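Local atomic coordinates of beta-lactamase (PDB entry 4EWF), a protein that probably hydrolyses the beta-lactam ring of antibiotics to give a substituted beta-amino acid, as a member of the class A beta-lactamase family. Residues L98-T101 and L102-V106; D248-A251 and G252-I256; I259-A262 and A263-T267. All coordinates share one frame; numbering follows the deposited sequence.

Interaction 1 of 3, residues L98-T101 and L102-V106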
loop_
_atom_site.group_PDB
_atom_site.type_symbol
_atom_site.label_atom_id
_atom_site.label_comp_id
_atom_site.label_asym_id
_atom_site.label_seq_id
_atom_site.Cartn_x
_atom_site.Cartn_y
_atom_site.Cartn_z
ATOM N N LEU A 98 12.498 18.273 16.937
ATOM C CA LEU A 98 11.271 17.610 17.355
ATOM C C LEU A 98 11.581 16.159 17.725
ATOM O O LEU A 98 12.179 15.424 16.943
ATOM C CB LEU A 98 10.253 17.633 16.215
ATOM C CG LEU A 98 8.874 17.018 16.473
ATOM C CD1 LEU A 98 8.072 17.866 17.434
ATOM C CD2 LEU A 98 8.126 16.889 15.153
ATOM N N GLU A 99 11.174 15.750 18.916
ATOM C CA GLU A 99 11.442 14.396 19.371
ATOM C C GLU A 99 10.227 13.494 19.176
ATOM O O GLU A 99 9.172 13.726 19.755
ATOM C CB GLU A 99 11.888 14.418 20.835
ATOM C CG GLU A 99 12.483 13.118 21.328
ATOM C CD GLU A 99 13.282 13.298 22.615
ATOM O OE1 GLU A 99 13.621 14.456 22.961
ATOM O OE2 GLU A 99 13.573 12.277 23.275
ATOM N N LEU A 100 10.395 12.470 18.344
ATOM C CA LEU A 100 9.330 11.529 18.010
ATOM C C LEU A 100 9.641 10.146 18.582
ATOM O O LEU A 100 10.724 9.928 19.125
ATOM C CB LEU A 100 9.214 11.426 16.486
ATOM C CG LEU A 100 8.925 12.791 15.835
ATOM C CD1 LEU A 100 9.625 12.946 14.492
ATOM C CD2 LEU A 100 7.429 13.018 15.706
ATOM N N THR A 101 8.697 9.215 18.454
ATOM C CA THR A 101 8.945 7.830 18.821
ATOM C C THR A 101 8.937 7.003 17.551
ATOM O O THR A 101 8.479 7.465 16.500
ATOM C CB THR A 101 7.880 7.256 19.778
ATOM O OG1 THR A 101 6.585 7.369 19.171
ATOM C CG2 THR A 101 7.897 7.963 21.136
ATOM N N LEU A 102 9.457 5.786 17.645
ATOM C CA LEU A 102 9.410 4.864 16.520
ATOM C C LEU A 102 7.959 4.673 16.066
ATOM O O LEU A 102 7.676 4.634 14.874
ATOM C CB LEU A 102 10.027 3.517 16.924
ATOM C CG LEU A 102 10.031 2.434 15.837
ATOM C CD1 LEU A 102 10.777 2.910 14.610
ATOM C CD2 LEU A 102 10.645 1.129 16.356
ATOM N N GLU A 103 7.028 4.565 17.009
ATOM C CA GLU A 103 5.627 4.400 16.615
ATOM C C GLU A 103 5.085 5.626 15.860
ATOM O O GLU A 103 4.377 5.475 14.858
ATOM C CB GLU A 103 4.727 4.025 17.808
ATOM C CG GLU A 103 3.276 3.790 17.391
ATOM C CD GLU A 103 2.474 2.961 18.395
ATOM O OE1 GLU A 103 1.509 2.285 17.974
ATOM O OE2 GLU A 103 2.797 2.994 19.596
ATOM N N ASP A 104 5.428 6.832 16.315
ATOM C CA ASP A 104 5.061 8.039 15.578
ATOM C C ASP A 104 5.520 7.924 14.116
ATOM O O ASP A 104 4.776 8.250 13.187
ATOM C CB ASP A 104 5.736 9.293 16.158
ATOM C CG ASP A 104 5.228 9.672 17.555
ATOM O OD1 ASP A 104 4.125 9.238 17.968
ATOM O OD2 ASP A 104 5.957 10.433 18.234
ATOM N N LEU A 105 6.764 7.490 13.915
ATOM C CA LEU A 105 7.311 7.404 12.558
ATOM C C LEU A 105 6.540 6.431 11.670
ATOM O O LEU A 105 6.295 6.716 10.490
ATOM C CB LEU A 105 8.797 7.046 12.581
ATOM C CG LEU A 105 9.755 8.022 13.272
ATOM C CD1 LEU A 105 11.191 7.578 12.999
ATOM C CD2 LEU A 105 9.544 9.438 12.791
ATOM N N VAL A 106 6.185 5.276 12.223
ATOM C CA VAL A 106 5.401 4.294 11.473
ATOM C C VAL A 106 4.054 4.906 11.116
ATOM O O VAL A 106 3.604 4.819 9.973
ATOM C CB VAL A 106 5.195 2.989 12.294
ATOM C CG1 VAL A 106 4.261 2.020 11.563
ATOM C CG2 VAL A 106 6.542 2.333 12.544
#

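Interaction 2 of 3, residues D248-A251 and G252-I256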
loop_
_atom_site.group_PDB
_atom_site.type_symbol
_atom_site.label_atom_id
_atom_site.label_comp_id
_atom_site.label_asym_id
_atom_site.label_seq_id
_atom_site.Cartn_x
_atom_site.Cartn_y
_atom_site.Cartn_z
ATOM N N ASP A 248 -4.799 11.885 -15.386
ATOM C CA ASP A 248 -4.462 12.762 -14.270
ATOM C C ASP A 248 -4.773 12.075 -12.956
ATOM O O ASP A 248 -5.267 10.946 -12.937
ATOM C CB ASP A 248 -5.218 14.108 -14.363
ATOM C CG ASP A 248 -6.707 13.933 -14.685
ATOM O OD1 ASP A 248 -7.354 13.009 -14.130
ATOM O OD2 ASP A 248 -7.232 14.717 -15.501
ATOM N N LEU A 249 -4.477 12.761 -11.855
ATOM C CA LEU A 249 -4.694 12.198 -10.534
ATOM C C LEU A 249 -6.156 11.773 -10.352
ATOM O O LEU A 249 -6.434 10.669 -9.887
ATOM C CB LEU A 249 -4.283 13.199 -9.450
ATOM C CG LEU A 249 -4.687 12.830 -8.019
ATOM C CD1 LEU A 249 -3.942 11.564 -7.556
ATOM C CD2 LEU A 249 -4.454 14.024 -7.056
ATOM N N HIS A 250 -7.084 12.654 -10.718
ATOM C CA HIS A 250 -8.505 12.348 -10.584
ATOM C C HIS A 250 -8.868 11.043 -11.307
ATOM O O HIS A 250 -9.609 10.205 -10.782
ATOM C CB HIS A 250 -9.347 13.482 -11.152
ATOM C CG HIS A 250 -10.799 13.140 -11.286
ATOM N ND1 HIS A 250 -11.342 12.632 -12.450
ATOM C CD2 HIS A 250 -11.822 13.226 -10.399
ATOM C CE1 HIS A 250 -12.635 12.419 -12.274
ATOM N NE2 HIS A 250 -12.953 12.770 -11.039
ATOM N N ALA A 251 -8.351 10.872 -12.519
ATOM C CA ALA A 251 -8.677 9.679 -13.291
ATOM C C ALA A 251 -8.116 8.424 -12.617
ATOM O O ALA A 251 -8.753 7.365 -12.602
ATOM C CB ALA A 251 -8.160 9.804 -14.721
ATOM N N GLY A 252 -6.914 8.539 -12.072
ATOM C CA GLY A 252 -6.302 7.424 -11.374
ATOM C C GLY A 252 -7.110 7.002 -10.148
ATOM O O GLY A 252 -7.403 5.825 -9.958
ATOM N N GLU A 253 -7.477 7.971 -9.321
ATOM C CA GLU A 253 -8.254 7.674 -8.125
ATOM C C GLU A 253 -9.621 7.092 -8.484
ATOM O O GLU A 253 -10.042 6.099 -7.896
ATOM C CB GLU A 253 -8.366 8.898 -7.212
ATOM C CG GLU A 253 -6.961 9.379 -6.758
ATOM C CD GLU A 253 -6.992 10.355 -5.590
ATOM O OE1 GLU A 253 -7.748 11.363 -5.657
ATOM O OE2 GLU A 253 -6.252 10.105 -4.605
ATOM N N GLN A 254 -10.290 7.680 -9.468
ATOM C CA GLN A 254 -11.599 7.175 -9.889
ATOM C C GLN A 254 -11.525 5.718 -10.389
ATOM O O GLN A 254 -12.406 4.900 -10.102
ATOM C CB GLN A 254 -12.193 8.086 -10.969
ATOM C CG GLN A 254 -13.536 7.621 -11.506
ATOM C CD GLN A 254 -14.596 8.693 -11.374
ATOM O OE1 GLN A 254 -15.319 8.752 -10.374
ATOM N NE2 GLN A 254 -14.683 9.567 -12.378
ATOM N N ALA A 255 -10.476 5.401 -11.143
ATOM C CA ALA A 255 -10.301 4.056 -11.671
ATOM C C ALA A 255 -10.168 3.030 -10.551
ATOM O O ALA A 255 -10.807 1.991 -10.584
ATOM C CB ALA A 255 -9.077 3.995 -12.589
ATOM N N ILE A 256 -9.322 3.315 -9.568
ATOM C CA ILE A 256 -9.153 2.390 -8.461
ATOM C C ILE A 256 -10.461 2.221 -7.685
ATOM O O ILE A 256 -10.840 1.105 -7.356
ATOM C CB ILE A 256 -8.004 2.810 -7.516
ATOM C CG1 ILE A 256 -6.684 2.842 -8.305
ATOM C CG2 ILE A 256 -7.902 1.820 -6.355
ATOM C CD1 ILE A 256 -5.483 3.441 -7.562
#

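Interaction 3 of 3, residues I259-A262 and A263-T267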
loop_
_atom_site.group_PDB
_atom_site.type_symbol
_atom_site.label_atom_id
_atom_site.label_comp_id
_atom_site.label_asym_id
_atom_site.label_seq_id
_atom_site.Cartn_x
_atom_site.Cartn_y
_atom_site.Cartn_z
ATOM N N ILE A 259 -12.866 0.047 -9.889
ATOM C CA ILE A 259 -12.429 -1.347 -9.938
ATOM C C ILE A 259 -12.754 -2.054 -8.607
ATOM O O ILE A 259 -13.275 -3.179 -8.590
ATOM C CB ILE A 259 -10.920 -1.401 -10.239
ATOM C CG1 ILE A 259 -10.674 -1.025 -11.706
ATOM C CG2 ILE A 259 -10.350 -2.782 -9.917
ATOM C CD1 ILE A 259 -9.184 -0.692 -12.011
ATOM N N THR A 260 -12.448 -1.378 -7.495
ATOM C CA THR A 260 -12.717 -1.896 -6.154
ATOM C C THR A 260 -14.226 -2.109 -5.913
ATOM O O THR A 260 -14.676 -3.156 -5.428
ATOM C CB THR A 260 -12.110 -0.938 -5.066
ATOM O OG1 THR A 260 -10.692 -0.857 -5.228
ATOM C CG2 THR A 260 -12.431 -1.424 -3.656
ATOM N N ARG A 261 -15.022 -1.127 -6.297
ATOM C CA ARG A 261 -16.457 -1.266 -6.149
ATOM C C ARG A 261 -16.994 -2.479 -6.917
ATOM O O ARG A 261 -17.818 -3.243 -6.397
ATOM C CB ARG A 261 -17.162 -0.002 -6.622
ATOM C CG ARG A 261 -18.645 -0.042 -6.368
ATOM C CD ARG A 261 -19.418 0.386 -7.587
ATOM N NE ARG A 261 -19.835 1.774 -7.510
ATOM C CZ ARG A 261 -19.532 2.697 -8.417
ATOM N NH1 ARG A 261 -19.968 3.945 -8.272
ATOM N NH2 ARG A 261 -18.800 2.372 -9.474
ATOM N N ALA A 262 -16.549 -2.626 -8.164
ATOM C CA ALA A 262 -17.001 -3.719 -9.002
ATOM C C ALA A 262 -16.574 -5.044 -8.378
ATOM O O ALA A 262 -17.279 -6.028 -8.476
ATOM C CB ALA A 262 -16.421 -3.584 -10.415
ATOM N N ALA A 263 -15.403 -5.059 -7.742
ATOM C CA ALA A 263 -14.914 -6.278 -7.097
ATOM C C ALA A 263 -15.743 -6.632 -5.858
ATOM O O ALA A 263 -16.044 -7.809 -5.609
ATOM C CB ALA A 263 -13.420 -6.140 -6.744
ATOM N N LEU A 264 -16.144 -5.611 -5.101
ATOM C CA LEU A 264 -16.990 -5.823 -3.929
ATOM C C LEU A 264 -18.344 -6.414 -4.336
ATOM O O LEU A 264 -18.854 -7.336 -3.689
ATOM C CB LEU A 264 -17.179 -4.516 -3.142
ATOM C CG LEU A 264 -15.985 -3.993 -2.316
ATOM C CD1 LEU A 264 -16.200 -2.529 -1.918
ATOM C CD2 LEU A 264 -15.731 -4.841 -1.062
ATOM N N GLN A 265 -18.920 -5.880 -5.407
ATOM C CA GLN A 265 -20.166 -6.430 -5.950
ATOM C C GLN A 265 -19.977 -7.856 -6.476
ATOM O O GLN A 265 -20.792 -8.740 -6.210
ATOM C CB GLN A 265 -20.711 -5.521 -7.060
ATOM C CG GLN A 265 -21.161 -4.132 -6.571
ATOM C CD GLN A 265 -21.404 -3.157 -7.718
ATOM O OE1 GLN A 265 -21.134 -3.467 -8.880
ATOM N NE2 GLN A 265 -21.907 -1.975 -7.395
ATOM N N ALA A 266 -18.892 -8.087 -7.218
ATOM C CA ALA A 266 -18.681 -9.403 -7.839
ATOM C C ALA A 266 -18.577 -10.534 -6.799
ATOM O O ALA A 266 -19.057 -11.640 -7.025
ATOM C CB ALA A 266 -17.433 -9.387 -8.749
ATOM N N THR A 267 -17.959 -10.237 -5.660
ATOM C CA THR A 267 -17.702 -11.245 -4.635
ATOM C C THR A 267 -18.822 -11.323 -3.604
ATOM O O THR A 267 -18.764 -12.139 -2.684
ATOM C CB THR A 267 -16.369 -10.955 -3.898
ATOM O OG1 THR A 267 -16.435 -9.660 -3.292
ATOM C CG2 THR A 267 -15.226 -10.969 -4.871
#

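Interaction 1 of 3, residues L98-T101 and L102-V106
T101 and D104 hold each other by reciprocal bonds, each side chain accepting from the other's backbone N-H. This is a capping box, with T101 as the N-cap of helix 102-111. D104 N donates to T101 OG1 at 3.1 Å, and the bond is nearly straight at 165°. In return T101 N donates to D104 OD2 at 3.0 Å, reaching it from above the carboxylate plane. T101 OG1 lies between its own backbone N and carbonyl carbon (chi1 57°), which turns it to the first turn of the helix. D104 CG is anti to its carbonyl carbon, and this carries the carboxylate back toward the strand. The carboxylate lies near the helix N-terminus, which would probably favour its negative charge. The main chain bends sharply here, with 80° between strand 99-101 and the 102-106 part of the helix. Strand 99-101 pairs with strand 76-78, and the buried L102 packs on L121 and L124 of helix 115-125. T101 O also accepts from L105 N, which closes the first turn. On the L100 side the polar box borders an apolar pair that crosses at about a right angle: L100 CD1 touches L105 CD2 at 3.9 Å.

Interaction 2 of 3, residues D248-A251 and G252-I256
E253 lies one helical turn after L249, and the two side chains meet obliquely. E253 CB sits 3.7 Å from L249 O, the carbonyl that accepts from E253 N. CG is anti to its carbonyl carbon (chi1 -60°), which turns it back along the helix. E253 CG lies 3.4 Å from L249 O and touches L249 CD1 at 3.8 Å. CD lies at the same 3.8 Å from L249 CD1. The tip then splits. OE1 passes 4.1 Å from L249 CG, while OE2 forms a salt bridge with R200 NE and accepts a hydrogen bond from N197 ND2. L249 CD1 thus crosses the E253 side chain at CG and CD, and both side chains also touch V224 of strand 223-232. Elsewhere on the helix, H250 and Q254 lie side by side and point the same way. H250 CE1 is 3.5 Å from Q254 NE2, with the ring and amide planes 74° apart. Q254 OE1 is taken by R203. Behind these side chains, four backbone bonds link the two segments from i to i+4. The first runs from G252 N to D248 O, and D248 OD1 accepts from A251 N at 2.9 Å. An aspartate accepting from the third residue after it is the classic N-cap, here starting helix 249-266.

Interaction 3 of 3, residues I259-A262 and A263-T267
A263 N donates to I259 O at 3.0 Å, the first of four i to i+4 bonds that join I259-A262 to A263-T267. A263 CB lies 3.5 Å from both I259 O and T260 O, close over the preceding turn. The methyl also reaches I32 and L237 of the central sheet and, together with A262, V14 of helix 12-22. On the same face as A263, one turn earlier, I259 packs on A17 and V18 of helix 12-22. L264 follows, its N donating to T260 O. Its CG is anti to its carbonyl carbon (chi1 -73°) and rests 3.5 Å from T260 O. Beyond it, L264 CD1 makes a looser contact with T260 CG2 at 4.3 Å. T260 OG1 is hydrogen-bonded to I256 O, one turn back. Q265 N donates to R261 O, in the straightest of the four bonds at 167°. The Q265 side chain runs beside that of R261, and both point the same way. Q265 CG sits 3.5 Å from R261 O. R261 bends at chi2 and chi3, and its guanidinium has a cation-pi contact with Y204. A266 comes next: its N donates to A262 O, and its CB lies 3.4 Å from that oxygen. T267 N then donates to A263 O at 3.1 Å, a bond within the second segment. These are the i to i+4 hydrogen bonds of an alpha-helix, here the last turns of helix 249-266, the C-terminal helix packed on the five-stranded sheet, as in the alpha/beta domain of class A beta-lactamases.

Interactions 2 and 3 belong to one helix, 249-266: interaction 2 contains its N-cap and interaction 3 its last turns. Their centres are 17 Å apart, and the T260 OG1 to I256 O hydrogen bond spans the two residues between them. Interaction 1 belongs to the helical part of the fold, across the chain. Its centre is 32 Å from that of interaction 2 and 37 Å from that of interaction 3, which lies on the other side of the chain's centre. Interactions 1 and 2 both start a helix with a side-chain cap. None of the three contains S52, K55, S113 or K216, whose pattern is consistent with the class A active site.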